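Local coordinates for protein dTDP-4-dehydrorhamnose 3,5-epimerase (Bacillus anthracis str. Ames, PDB 3RYK) that epimerises the 3 and 5 carbons of a dTDP-4-keto-6-deoxyglucose sugar to give dTDP-4-dehydrorhamnose, a step of dTDP-L-rhamnose biosynthesis, at residues 168-174 with 192-198; 82-87 with 141-146; 119-123 with 176-180. One frame throughout, in Å; residues are numbered along the deposited sequence. Where two conformers were deposited one is given.

Contact 1: 168-174 with 192-198. With POP (pyrophosphate 2-), chain C.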
loop_
_atom_site.group_PDB
_atom_site.type_symbol
_atom_site.label_atom_id
_atom_site.label_comp_id
_atom_site.label_asym_id
_atom_site.label_seq_id
_atom_site.Cartn_x
_atom_site.Cartn_y
_atom_site.Cartn_z
ATOM N N SER A 168 2.432 23.098 -1.707
ATOM C CA SER A 168 2.760 23.982 -2.832
ATOM C C SER A 168 3.007 23.143 -4.110
ATOM O O SER A 168 2.506 22.030 -4.226
ATOM C CB SER A 168 3.971 24.853 -2.469
ATOM O OG SER A 168 4.268 25.816 -3.473
ATOM N N GLY A 169 3.740 23.689 -5.073
ATOM C CA GLY A 169 4.010 22.966 -6.300
ATOM C C GLY A 169 4.568 23.782 -7.453
ATOM O O GLY A 169 4.922 24.958 -7.297
ATOM N N VAL A 170 4.638 23.140 -8.614
ATOM C CA VAL A 170 5.139 23.753 -9.839
ATOM C C VAL A 170 4.177 23.379 -10.979
ATOM O O VAL A 170 3.863 22.203 -11.193
ATOM C CB VAL A 170 6.575 23.304 -10.169
ATOM C CG1 VAL A 170 7.029 23.925 -11.473
ATOM C CG2 VAL A 170 7.527 23.665 -9.030
ATOM N N LEU A 171 3.704 24.381 -11.712
ATOM C CA LEU A 171 2.758 24.172 -12.826
ATOM C C LEU A 171 3.328 23.136 -13.791
ATOM O O LEU A 171 4.479 23.254 -14.233
ATOM C CB LEU A 171 2.447 25.498 -13.545
ATOM C CG LEU A 171 1.306 25.533 -14.572
ATOM C CD1 LEU A 171 -0.034 25.149 -13.923
ATOM C CD2 LEU A 171 1.201 26.931 -15.203
ATOM N N TRP A 172 2.492 22.153 -14.120
ATOM C CA TRP A 172 2.877 21.041 -14.999
ATOM C C TRP A 172 3.599 21.450 -16.285
ATOM O O TRP A 172 4.599 20.827 -16.647
ATOM C CB TRP A 172 1.639 20.201 -15.373
ATOM C CG TRP A 172 0.714 20.895 -16.312
ATOM C CD1 TRP A 172 -0.167 21.899 -16.023
ATOM C CD2 TRP A 172 0.563 20.618 -17.704
ATOM N NE1 TRP A 172 -0.841 22.274 -17.164
ATOM C CE2 TRP A 172 -0.401 21.506 -18.210
ATOM C CE3 TRP A 172 1.172 19.715 -18.580
ATOM C CZ2 TRP A 172 -0.789 21.504 -19.556
ATOM C CZ3 TRP A 172 0.795 19.718 -19.916
ATOM C CH2 TRP A 172 -0.179 20.611 -20.392
ATOM N N ASN A 173 3.116 22.487 -16.976
ATOM C CA ASN A 173 3.729 22.896 -18.241
ATOM C C ASN A 173 4.766 24.040 -18.202
ATOM O O ASN A 173 5.046 24.661 -19.230
ATOM C CB ASN A 173 2.646 23.205 -19.267
ATOM C CG ASN A 173 1.788 24.385 -18.866
ATOM O OD1 ASN A 173 2.043 25.031 -17.850
ATOM N ND2 ASN A 173 0.777 24.677 -19.663
ATOM N N ASP A 174 5.335 24.310 -17.036
ATOM C CA ASP A 174 6.347 25.348 -16.920
ATOM C C ASP A 174 7.297 25.216 -18.118
ATOM O O ASP A 174 7.863 24.139 -18.357
ATOM C CB ASP A 174 7.169 25.137 -15.665
ATOM C CG ASP A 174 8.228 26.200 -15.495
ATOM O OD1 ASP A 174 7.909 27.316 -15.030
ATOM O OD2 ASP A 174 9.395 25.901 -15.760
ATOM N N ASP A 192 -4.596 22.559 -9.447
ATOM C CA ASP A 192 -3.385 22.166 -10.144
ATOM C C ASP A 192 -3.072 23.047 -11.370
ATOM O O ASP A 192 -1.919 23.119 -11.794
ATOM C CB ASP A 192 -3.421 20.662 -10.471
ATOM C CG ASP A 192 -3.211 19.776 -9.222
ATOM O OD1 ASP A 192 -3.115 18.536 -9.392
ATOM O OD2 ASP A 192 -3.121 20.310 -8.079
ATOM N N ARG A 193 -4.078 23.724 -11.935
ATOM C CA ARG A 193 -3.834 24.596 -13.096
ATOM C C ARG A 193 -3.296 25.986 -12.699
ATOM O O ARG A 193 -2.889 26.746 -13.576
ATOM C CB ARG A 193 -5.084 24.773 -13.973
ATOM C CG ARG A 193 -5.631 23.507 -14.597
ATOM C CD ARG A 193 -6.803 23.819 -15.531
ATOM N NE ARG A 193 -7.407 22.596 -16.064
ATOM C CZ ARG A 193 -7.037 21.962 -17.177
ATOM N NH1 ARG A 193 -7.671 20.841 -17.522
ATOM N NH2 ARG A 193 -6.038 22.415 -17.935
ATOM N N ILE A 194 -3.278 26.301 -11.400
ATOM C CA ILE A 194 -2.794 27.600 -10.902
ATOM C C ILE A 194 -1.535 27.477 -10.016
ATOM O O ILE A 194 -1.263 28.332 -9.157
ATOM C CB ILE A 194 -3.914 28.346 -10.121
ATOM C CG1 ILE A 194 -5.044 28.775 -11.058
ATOM C CG2 ILE A 194 -3.349 29.581 -9.452
ATOM C CD1 ILE A 194 -5.320 30.268 -11.053
ATOM N N LEU A 195 -0.754 26.415 -10.211
ATOM C CA LEU A 195 0.459 26.254 -9.425
ATOM C C LEU A 195 1.469 27.223 -10.070
ATOM O O LEU A 195 1.388 27.482 -11.275
ATOM C CB LEU A 195 0.935 24.790 -9.422
ATOM C CG LEU A 195 0.020 23.836 -8.631
ATOM C CD1 LEU A 195 0.357 22.339 -8.868
ATOM C CD2 LEU A 195 0.044 24.147 -7.133
ATOM N N PRO A 196 2.402 27.787 -9.278
ATOM C CA PRO A 196 3.381 28.729 -9.823
ATOM C C PRO A 196 4.440 28.097 -10.721
ATOM O O PRO A 196 4.512 26.881 -10.823
ATOM C CB PRO A 196 4.033 29.321 -8.570
ATOM C CG PRO A 196 3.922 28.267 -7.565
ATOM C CD PRO A 196 2.652 27.509 -7.857
ATOM N N LEU A 197 5.233 28.946 -11.367
ATOM C CA LEU A 197 6.310 28.530 -12.267
ATOM C C LEU A 197 7.546 28.157 -11.457
ATOM O O LEU A 197 7.554 28.271 -10.227
ATOM C CB LEU A 197 6.668 29.667 -13.231
ATOM C CG LEU A 197 5.618 30.195 -14.201
ATOM C CD1 LEU A 197 6.210 31.368 -14.990
ATOM C CD2 LEU A 197 5.116 29.112 -15.144
ATOM N N LEU A 198 8.592 27.716 -12.155
ATOM C CA LEU A 198 9.847 27.327 -11.520
ATOM C C LEU A 198 10.641 28.572 -11.119
ATOM O O LEU A 198 10.635 28.974 -9.961
ATOM C CB LEU A 198 10.675 26.466 -12.476
ATOM C CG LEU A 198 12.040 25.956 -12.010
ATOM C CD1 LEU A 198 11.883 25.037 -10.821
ATOM C CD2 LEU A 198 12.756 25.241 -13.160
HETATM P P1 POP C . -4.581 17.668 -3.486
HETATM O O1 POP C . -5.325 17.216 -2.248
HETATM O O2 POP C . -3.345 18.422 -3.040
HETATM O O3 POP C . -4.188 16.470 -4.319
HETATM O O POP C . -5.522 18.695 -4.314
HETATM P P2 POP C . -6.305 18.392 -5.701
HETATM O O4 POP C . -5.537 19.050 -6.823
HETATM O O5 POP C . -7.685 19.003 -5.624
HETATM O O6 POP C . -6.464 16.916 -5.988
HETATM O O HOH W 1 7.039 26.720 -8.065
HETATM O O HOH W 2 0.245 21.680 -12.471
#

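Contact 2: 82-87 with 141-146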
loop_
_atom_site.group_PDB
_atom_site.type_symbol
_atom_site.label_atom_id
_atom_site.label_comp_id
_atom_site.label_asym_id
_atom_site.label_seq_id
_atom_site.Cartn_x
_atom_site.Cartn_y
_atom_site.Cartn_z
ATOM N N ILE A 82 -3.310 14.568 -14.720
ATOM C CA ILE A 82 -2.050 15.013 -14.135
ATOM C C ILE A 82 -2.215 15.432 -12.682
ATOM O O ILE A 82 -3.047 16.289 -12.350
ATOM C CB ILE A 82 -1.328 16.106 -14.958
ATOM C CG1 ILE A 82 -0.640 15.473 -16.171
ATOM C CG2 ILE A 82 -0.234 16.768 -14.142
ATOM C CD1 ILE A 82 0.174 16.441 -16.995
ATOM N N ARG A 83 -1.412 14.798 -11.832
ATOM C CA ARG A 83 -1.383 15.047 -10.394
ATOM C C ARG A 83 -0.011 15.665 -10.058
ATOM O O ARG A 83 1.015 14.964 -10.085
ATOM C CB ARG A 83 -1.572 13.744 -9.623
ATOM C CG ARG A 83 -2.860 12.964 -9.927
ATOM C CD ARG A 83 -4.139 13.709 -9.602
ATOM N NE ARG A 83 -5.282 12.823 -9.814
ATOM C CZ ARG A 83 -6.550 13.118 -9.541
ATOM N NH1 ARG A 83 -6.881 14.309 -9.045
ATOM N NH2 ARG A 83 -7.493 12.207 -9.763
ATOM N N GLY A 84 0.013 16.962 -9.760
ATOM C CA GLY A 84 1.254 17.691 -9.429
ATOM C C GLY A 84 1.525 18.905 -10.313
ATOM O O GLY A 84 0.589 19.408 -10.966
ATOM N N LEU A 85 2.768 19.415 -10.353
ATOM C CA LEU A 85 3.951 18.919 -9.596
ATOM C C LEU A 85 3.905 19.448 -8.162
ATOM O O LEU A 85 3.978 20.656 -7.971
ATOM C CB LEU A 85 5.252 19.426 -10.244
ATOM C CG LEU A 85 5.677 19.031 -11.662
ATOM C CD1 LEU A 85 6.853 19.891 -12.122
ATOM C CD2 LEU A 85 6.018 17.542 -11.719
ATOM N N HIS A 86 3.822 18.541 -7.186
ATOM C CA HIS A 86 3.751 18.874 -5.755
ATOM C C HIS A 86 5.061 18.857 -4.965
ATOM O O HIS A 86 5.991 18.132 -5.294
ATOM C CB HIS A 86 2.836 17.841 -5.061
ATOM C CG HIS A 86 2.844 17.919 -3.560
ATOM N ND1 HIS A 86 3.872 17.408 -2.795
ATOM C CD2 HIS A 86 1.940 18.414 -2.682
ATOM C CE1 HIS A 86 3.616 17.612 -1.515
ATOM N NE2 HIS A 86 2.446 18.217 -1.419
ATOM N N PHE A 87 5.115 19.672 -3.914
ATOM C CA PHE A 87 6.262 19.720 -3.015
ATOM C C PHE A 87 5.722 20.435 -1.782
ATOM O O PHE A 87 4.966 21.411 -1.899
ATOM C CB PHE A 87 7.557 20.338 -3.548
ATOM C CG PHE A 87 7.501 21.809 -3.795
ATOM C CD1 PHE A 87 7.812 22.704 -2.776
ATOM C CD2 PHE A 87 7.201 22.302 -5.047
ATOM C CE1 PHE A 87 7.783 24.071 -3.007
ATOM C CE2 PHE A 87 7.178 23.665 -5.284
ATOM C CZ PHE A 87 7.469 24.548 -4.266
ATOM N N PHE A 141 12.588 18.065 -3.777
ATOM C CA PHE A 141 12.108 17.740 -5.117
ATOM C C PHE A 141 10.621 17.990 -5.321
ATOM O O PHE A 141 9.825 17.923 -4.370
ATOM C CB PHE A 141 12.337 16.240 -5.425
ATOM C CG PHE A 141 13.769 15.865 -5.697
ATOM C CD1 PHE A 141 14.185 15.570 -6.997
ATOM C CD2 PHE A 141 14.705 15.842 -4.683
ATOM C CE1 PHE A 141 15.506 15.226 -7.277
ATOM C CE2 PHE A 141 16.029 15.505 -4.945
ATOM C CZ PHE A 141 16.432 15.199 -6.244
ATOM N N ALA A 142 10.259 18.285 -6.572
ATOM C CA ALA A 142 8.882 18.489 -6.972
ATOM C C ALA A 142 8.548 17.113 -7.539
ATOM O O ALA A 142 9.433 16.444 -8.124
ATOM C CB ALA A 142 8.751 19.541 -8.030
ATOM N N HIS A 143 7.304 16.690 -7.357
ATOM C CA HIS A 143 6.818 15.394 -7.823
ATOM C C HIS A 143 5.414 15.439 -8.379
ATOM O O HIS A 143 4.497 16.026 -7.763
ATOM C CB HIS A 143 6.803 14.362 -6.694
ATOM C CG HIS A 143 6.017 13.132 -7.034
ATOM N ND1 HIS A 143 4.731 12.915 -6.582
ATOM C CD2 HIS A 143 6.312 12.082 -7.834
ATOM C CE1 HIS A 143 4.277 11.776 -7.068
ATOM N NE2 HIS A 143 5.213 11.253 -7.838
ATOM N N GLY A 144 5.239 14.786 -9.526
ATOM C CA GLY A 144 3.949 14.707 -10.189
ATOM C C GLY A 144 3.921 13.554 -11.159
ATOM O O GLY A 144 4.965 12.931 -11.411
ATOM N N PHE A 145 2.742 13.258 -11.693
ATOM C CA PHE A 145 2.611 12.169 -12.653
ATOM C C PHE A 145 1.425 12.308 -13.607
ATOM O O PHE A 145 0.472 13.072 -13.351
ATOM C CB PHE A 145 2.534 10.823 -11.926
ATOM C CG PHE A 145 1.328 10.671 -11.026
ATOM C CD1 PHE A 145 0.108 10.237 -11.546
ATOM C CD2 PHE A 145 1.423 10.901 -9.673
ATOM C CE1 PHE A 145 -1.002 10.068 -10.727
ATOM C CE2 PHE A 145 0.314 10.723 -8.838
ATOM C CZ PHE A 145 -0.897 10.310 -9.371
ATOM N N CYS A 146 1.498 11.564 -14.706
ATOM C CA CYS A 146 0.452 11.528 -15.736
ATOM C C CYS A 146 0.015 10.082 -15.873
ATOM O O CYS A 146 0.842 9.202 -16.142
ATOM C CB CYS A 146 0.965 12.054 -17.082
ATOM S SG CYS A 146 -0.278 12.158 -18.399
HETATM O O HOH W 3 7.688 16.008 -4.017
#

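Contact 3: 119-123 with 176-180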
loop_
_atom_site.group_PDB
_atom_site.type_symbol
_atom_site.label_atom_id
_atom_site.label_comp_id
_atom_site.label_asym_id
_atom_site.label_seq_id
_atom_site.Cartn_x
_atom_site.Cartn_y
_atom_site.Cartn_z
ATOM N N PHE A 119 20.621 20.927 -10.050
ATOM C CA PHE A 119 19.516 21.855 -9.847
ATOM C C PHE A 119 18.732 22.128 -11.131
ATOM O O PHE A 119 19.306 22.315 -12.210
ATOM C CB PHE A 119 20.029 23.150 -9.222
ATOM C CG PHE A 119 19.005 24.241 -9.125
ATOM C CD1 PHE A 119 17.832 24.049 -8.421
ATOM C CD2 PHE A 119 19.273 25.490 -9.635
ATOM C CE1 PHE A 119 16.897 25.046 -8.308
ATOM C CE2 PHE A 119 18.345 26.516 -9.506
ATOM C CZ PHE A 119 17.159 26.295 -8.847
ATOM N N LYS A 120 17.411 22.115 -10.979
ATOM C CA LYS A 120 16.408 22.318 -12.032
ATOM C C LYS A 120 16.213 21.101 -12.952
ATOM O O LYS A 120 15.204 21.028 -13.666
ATOM C CB LYS A 120 16.586 23.601 -12.861
ATOM C CG LYS A 120 16.511 24.916 -12.086
ATOM C CD LYS A 120 16.375 26.052 -13.096
ATOM C CE LYS A 120 16.312 27.469 -12.516
ATOM N NZ LYS A 120 17.567 27.973 -11.930
ATOM N N GLN A 121 17.139 20.138 -12.918
ATOM C CA GLN A 121 17.020 18.946 -13.750
ATOM C C GLN A 121 15.855 18.040 -13.318
ATOM O O GLN A 121 15.434 18.036 -12.162
ATOM C CB GLN A 121 18.323 18.149 -13.778
ATOM C CG GLN A 121 19.535 18.933 -14.298
ATOM C CD GLN A 121 20.798 18.084 -14.414
ATOM O OE1 GLN A 121 20.738 16.856 -14.527
ATOM N NE2 GLN A 121 21.953 18.745 -14.423
ATOM N N TRP A 122 15.349 17.267 -14.273
ATOM C CA TRP A 122 14.231 16.360 -14.047
ATOM C C TRP A 122 14.416 15.010 -14.714
ATOM O O TRP A 122 15.328 14.810 -15.518
ATOM C CB TRP A 122 12.935 16.979 -14.582
ATOM C CG TRP A 122 12.985 17.300 -16.035
ATOM C CD1 TRP A 122 13.388 18.475 -16.596
ATOM C CD2 TRP A 122 12.623 16.443 -17.126
ATOM N NE1 TRP A 122 13.311 18.401 -17.959
ATOM C CE2 TRP A 122 12.849 17.163 -18.312
ATOM C CE3 TRP A 122 12.144 15.129 -17.218
ATOM C CZ2 TRP A 122 12.600 16.619 -19.576
ATOM C CZ3 TRP A 122 11.907 14.599 -18.464
ATOM C CH2 TRP A 122 12.137 15.338 -19.625
ATOM N N ARG A 123 13.542 14.076 -14.361
ATOM C CA ARG A 123 13.588 12.751 -14.970
ATOM C C ARG A 123 12.206 12.112 -14.956
ATOM O O ARG A 123 11.485 12.184 -13.955
ATOM C CB ARG A 123 14.651 11.854 -14.341
ATOM C CG ARG A 123 14.776 10.457 -14.991
ATOM C CD ARG A 123 16.077 9.785 -14.556
ATOM N NE ARG A 123 16.298 8.475 -15.177
ATOM C CZ ARG A 123 16.800 8.291 -16.397
ATOM N NH1 ARG A 123 17.082 9.330 -17.175
ATOM N NH2 ARG A 123 16.975 7.053 -16.871
ATOM N N GLU A 176 10.276 26.393 -18.551
ATOM C CA GLU A 176 11.693 26.296 -18.211
ATOM C C GLU A 176 12.110 24.831 -18.169
ATOM O O GLU A 176 13.216 24.486 -18.578
ATOM C CB GLU A 176 12.020 26.902 -16.846
ATOM C CG GLU A 176 11.619 28.354 -16.599
ATOM C CD GLU A 176 12.096 28.848 -15.232
ATOM O OE1 GLU A 176 12.918 28.146 -14.583
ATOM O OE2 GLU A 176 11.660 29.946 -14.806
ATOM N N LEU A 177 11.209 23.981 -17.677
ATOM C CA LEU A 177 11.461 22.533 -17.557
ATOM C C LEU A 177 11.164 21.786 -18.849
ATOM O O LEU A 177 11.820 20.782 -19.159
ATOM C CB LEU A 177 10.658 21.955 -16.381
ATOM C CG LEU A 177 10.986 22.470 -14.969
ATOM C CD1 LEU A 177 10.185 21.768 -13.863
ATOM C CD2 LEU A 177 12.489 22.392 -14.694
ATOM N N ALA A 178 10.165 22.275 -19.588
ATOM C CA ALA A 178 9.724 21.707 -20.866
ATOM C C ALA A 178 9.570 20.195 -20.798
ATOM O O ALA A 178 10.121 19.476 -21.618
ATOM C CB ALA A 178 10.689 22.104 -21.966
ATOM N N ILE A 179 8.822 19.723 -19.810
ATOM C CA ILE A 179 8.611 18.285 -19.644
ATOM C C ILE A 179 7.734 17.746 -20.787
ATOM O O ILE A 179 6.690 18.331 -21.116
ATOM C CB ILE A 179 8.004 17.954 -18.256
ATOM C CG1 ILE A 179 8.925 18.481 -17.153
ATOM C CG2 ILE A 179 7.772 16.435 -18.114
ATOM C CD1 ILE A 179 8.329 18.519 -15.777
ATOM N N PRO A 180 8.152 16.627 -21.414
ATOM C CA PRO A 180 7.436 15.991 -22.523
ATOM C C PRO A 180 6.251 15.126 -22.069
ATOM O O PRO A 180 6.223 13.917 -22.310
ATOM C CB PRO A 180 8.523 15.111 -23.146
ATOM C CG PRO A 180 9.306 14.691 -21.983
ATOM C CD PRO A 180 9.403 15.905 -21.124
#

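Contact 1: 168-174 with 192-198
Two hydrogen bonds join 168-174 to the last modelled residues, 192-198. The amide of L171 gives its proton to P196 O (N to O 2.8 Å, nearly straight at 170°), and V170 CA adds a CH···O contact to the same oxygen at 3.3 Å. Further along, L198 N binds D174 OD1 at 3.0 Å. That oxygen is met from above the carboxylate plane, 61° out of it, while D174 OD2 turns to the amide of L177.

Two waters bridge the backbones: one donates to G169 O and L197 O, the other accepts from W172 N and donates to D192 O.

The apolar pairs are L171 CB with L195 CB (4.4 Å) and L171 CD2 with L197 CD2 (4.5 Å). Other carbons pack against backbone oxygens: L171 CB lies 3.2 Å from L195 O, and chi1 (-170°) with chi2 carries CD1 to R193 O (3.3 Å) and D192 O.

D192 OD2 lies 3.0 Å from O4 of the pyrophosphate, an approach of two acidic oxygens; S189 and K191 hydrogen-bond the ligand. Geometrically, a terminal segment is laid along a type I turn, L171 to D174, that follows edge strand 167-169 of the jelly-roll-like fold, with D192, at the start of 192-198, in the pyrophosphate pocket.

Contact 2: 82-87 with 141-146
R83 lies across F145 with its aliphatic part over one face of the ring. CB stands 3.8 Å from the ring centroid and 22° off the normal, a CH-pi contact offset toward the rim, and CG comes 3.3 Å from F145 CZ. Two torsions arrange this: F145 CG sits between its backbone N and carbonyl carbon (chi1 63°), which swings the ring toward the neighbouring strand, and the arginine chain bends at chi2, which leads its end away. The guanidinium plane is turned 60° from the ring; R83 NE is bonded to S76, and the side chain also touches pyrophosphate and R47 of the second subunit.

H143 CE1 meets the F145 ring at its edge, in plane. H143 NE2 is hydrogen-bonded to D107, which limits the rotation of the imidazole. H86 points to the same face of the sheet as R83, H143 and F145.

These strands run antiparallel and are neighbours in the five-stranded sheet of the jelly-roll-like fold. R83 with F145 and H86 with H143 are hydrogen-bonded pairs, represented by R83 N to F145 O at 3.0 Å and H86 N to H143 O at 2.7 Å. Between them the register slips by one residue, a beta bulge at G84 and L85, where the peptide bond is cis. G84 and G144 approach to 4.1 Å between their CA atoms. At the bulge, L85 CB lies 4.1 Å from A142 CB, and L85 CD2 leans over the backbone of G144.

On the other face of the sheet, I82 CG1 packs against C146 CB at 3.9 Å.

Contact 3: 119-123 with 176-180
The indole of W122 is the flat group on which 176-180 is laid. I179 CG1 sits over one face, 4.2 Å from the centroid of the five-membered ring and only 8° off its normal, a CH-pi contact almost exactly centred. P180 lies near the six-membered ring, obliquely, on the same side as I179. At the pyrrole end, W122 NE1 is 3.1 Å from L177 O, which approaches the indole obliquely. W122 CG occupies the position between the backbone N and the carbonyl carbon (chi1 59°), and this turns the indole off its strand toward the loop. Y106, on the neighbouring strand 104-111, touches both W122 and P180, so the indole and the proline share a partner in the sheet.

Beside the tryptophan, L177 sends CD2 to 3.2 Å from K120 O, while its CB lies 4.4 Å from W122 CD1. Beneath the loop, L177 rests on V110 and I179 on V108, both residues of strand 104-111, so the loop packs on both that strand and W122 of strand 122-128.

Farther out, the K120 and E176 side chains run obliquely to each other. K120 CE is 4.0 Å from E176 OE1, but K120 bends at chi4 (70°), and its NZ remains 5.4 Å from that oxygen. L198, the last modelled residue, touches both side chains.

The chemistry is therefore largely apolar, a tryptophan face covered by an aliphatic side chain, with two backbone oxygens, L177 O and K120 O, brought close to it. The lysine and glutamate carry opposite charges, but at that separation they would add at most a long-range attraction.

How the contacts relate
Of the segments in contact, 82-87 comes first from the N terminus, then 119-123 at the start of strand 122-128, and strand 141-147 returns to pair with 82-88, closing contact 2 over 53 intervening residues. Contact 3, spanning 52, crosses it, since 119-123 lies inside that loop and 176-180 beyond it. Contact 1 opens at 168-174 after contact 2 has closed and spans 17; its second segment, 192-198, returns past 176-180, so contacts 1 and 3 also cross. Strand 167-169 borders 82-88, with V170 N 2.6 Å from L85 O, probably hydrogen-bonded. L85 also touches L177 and I179. L198 packs on E176, L177 and K120, tying the last modelled residue to the 176-180 loop and to the approach to strand 122-128.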